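Local coordinates for putative signal recognition particle protein (Chaetomium thermophilum, PDB 5CK4), which probably binds GTP and, here holding GDP, serves as the Arf-like GTPase subunit of the signal recognition particle receptor at the endoplasmic reticulum membrane, at residues 303-306 against 307-311. Residues are numbered along the deposited sequence; the frame is centred on the assembly and turned at random.
Sequences PGAE and RWWRW
Arg310 N donates to Glu306 O at 2.9 Å, the shorter of two backbone bonds that set up the first turn of this helix. One residue back, Trp309 N donates to Ala305 O at 3.2 Å, in the carbonyl plane, and the same oxygen sits over one face of the Trp309 indole, 3.4 Å from CD1. With CG beside the backbone N (chi1 -54°), the ring folds back along the turn so that one face meets this oxygen. At the ring's edge a water accepts from Trp309 NE1 at 2.8 Å and donates to Glu306 OE2, tying the indole to a carboxylate whose plane is turned 72° from it. An alanine in place of Trp309 would probably leave this water without its indole anchor and Ala305 CB without one of its two indole neighbours. Trp308 is the second, its CE3 lying 3.8 Å from Ala305 CB, which approaches the ring obliquely; its NE1 bonds to Met294 O. Where the turn starts, a second water bridges Pro303 O and Arg307 N. Trp308 also touches Asn219, a GDP-binding residue. The whole is the N-terminal turn of the C-terminal helix of a P-loop GTPase fold, packed against helix 32-40 and strand 214-219 beside the nucleotide site.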
loop_
_atom_site.group_PDB
_atom_site.type_symbol
_atom_site.label_atom_id
_atom_site.label_comp_id
_atom_site.label_asym_id
_atom_site.label_seq_id
_atom_site.Cartn_x
_atom_site.Cartn_y
_atom_site.Cartn_z
ATOM N N PRO A 303 -2.803 19.486 1.687
ATOM C CA PRO A 303 -2.313 18.923 2.958
ATOM C C PRO A 303 -0.848 18.491 2.902
ATOM O O PRO A 303 -0.209 18.341 3.944
ATOM C CB PRO A 303 -3.176 17.665 3.156
ATOM C CG PRO A 303 -4.277 17.748 2.165
ATOM C CD PRO A 303 -3.840 18.648 1.059
ATOM N N GLY A 304 -0.342 18.252 1.694
ATOM C CA GLY A 304 1.030 17.828 1.496
ATOM C C GLY A 304 1.270 16.370 1.814
ATOM O O GLY A 304 0.337 15.555 1.829
ATOM N N ALA A 305 2.524 16.030 2.095
ATOM C CA ALA A 305 2.893 14.627 2.281
ATOM C C ALA A 305 3.374 14.295 3.697
ATOM O O ALA A 305 3.625 13.135 4.006
ATOM C CB ALA A 305 3.960 14.227 1.262
ATOM N N GLU A 306 3.502 15.306 4.554
ATOM C CA GLU A 306 4.065 15.091 5.887
ATOM C C GLU A 306 3.267 14.142 6.789
ATOM O O GLU A 306 3.854 13.383 7.567
ATOM C CB GLU A 306 4.320 16.425 6.595
ATOM C CG GLU A 306 5.597 17.113 6.134
ATOM C CD GLU A 306 6.860 16.333 6.492
ATOM O OE1 GLU A 306 6.842 15.560 7.476
ATOM O OE2 GLU A 306 7.878 16.497 5.787
ATOM N N ARG A 307 1.942 14.189 6.702
ATOM C CA ARG A 307 1.121 13.280 7.498
ATOM C C ARG A 307 1.378 11.822 7.113
ATOM O O ARG A 307 1.347 10.937 7.971
ATOM C CB ARG A 307 -0.370 13.596 7.368
ATOM C CG ARG A 307 -0.793 14.906 8.015
ATOM C CD ARG A 307 -2.229 14.819 8.517
ATOM N NE ARG A 307 -2.381 13.770 9.525
ATOM C CZ ARG A 307 -3.325 12.830 9.500
ATOM N NH1 ARG A 307 -4.220 12.803 8.518
ATOM N NH2 ARG A 307 -3.373 11.919 10.463
ATOM N N TRP A 308 1.622 11.575 5.826
ATOM C CA TRP A 308 1.974 10.233 5.369
ATOM C C TRP A 308 3.281 9.790 6.020
ATOM O O TRP A 308 3.368 8.684 6.543
ATOM C CB TRP A 308 2.139 10.182 3.848
ATOM C CG TRP A 308 0.896 10.309 3.026
ATOM C CD1 TRP A 308 -0.382 10.022 3.396
ATOM C CD2 TRP A 308 0.830 10.743 1.658
ATOM N NE1 TRP A 308 -1.244 10.263 2.351
ATOM C CE2 TRP A 308 -0.522 10.707 1.274
ATOM C CE3 TRP A 308 1.786 11.181 0.732
ATOM C CZ2 TRP A 308 -0.944 11.061 -0.008
ATOM C CZ3 TRP A 308 1.367 11.539 -0.539
ATOM C CH2 TRP A 308 0.012 11.479 -0.898
ATOM N N TRP A 309 4.300 10.655 5.989
ATOM C CA TRP A 309 5.604 10.314 6.561
ATOM C C TRP A 309 5.521 10.065 8.065
ATOM O O TRP A 309 6.243 9.227 8.603
ATOM C CB TRP A 309 6.654 11.411 6.310
ATOM C CG TRP A 309 6.864 11.833 4.867
ATOM C CD1 TRP A 309 7.022 13.110 4.417
ATOM C CD2 TRP A 309 6.951 10.987 3.703
ATOM N NE1 TRP A 309 7.198 13.119 3.055
ATOM C CE2 TRP A 309 7.154 11.831 2.590
ATOM C CE3 TRP A 309 6.871 9.607 3.493
ATOM C CZ2 TRP A 309 7.276 11.341 1.291
ATOM C CZ3 TRP A 309 6.990 9.123 2.202
ATOM C CH2 TRP A 309 7.197 9.987 1.120
ATOM N N ARG A 310 4.655 10.812 8.739
ATOM C CA ARG A 310 4.491 10.680 10.184
ATOM C C ARG A 310 3.863 9.334 10.543
ATOM O O ARG A 310 4.301 8.660 11.473
ATOM C CB ARG A 310 3.616 11.816 10.712
ATOM C CG ARG A 310 3.442 11.849 12.215
ATOM C CD ARG A 310 2.823 13.176 12.652
ATOM N NE ARG A 310 3.638 14.326 12.246
ATOM C CZ ARG A 310 3.360 15.130 11.220
ATOM N NH1 ARG A 310 2.279 14.921 10.482
ATOM N NH2 ARG A 310 4.164 16.148 10.931
ATOM N N TRP A 311 2.835 8.955 9.787
ATOM C CA TRP A 311 2.116 7.705 10.024
ATOM C C TRP A 311 3.063 6.506 9.918
ATOM O O TRP A 311 3.073 5.627 10.787
ATOM C CB TRP A 311 0.961 7.580 9.026
ATOM C CG TRP A 311 -0.021 6.479 9.312
ATOM C CD1 TRP A 311 -1.175 6.576 10.037
ATOM C CD2 TRP A 311 0.059 5.119 8.863
ATOM N NE1 TRP A 311 -1.817 5.359 10.068
ATOM C CE2 TRP A 311 -1.078 4.449 9.356
ATOM C CE3 TRP A 311 0.987 4.403 8.104
ATOM C CZ2 TRP A 311 -1.314 3.102 9.105
ATOM C CZ3 TRP A 311 0.748 3.059 7.855
ATOM C CH2 TRP A 311 -0.390 2.427 8.354
HETATM O O HOH W 1 0.126 16.046 5.280
HETATM O O HOH W 2 -0.427 13.665 3.939
HETATM O O HOH W 3 7.432 15.890 2.669
#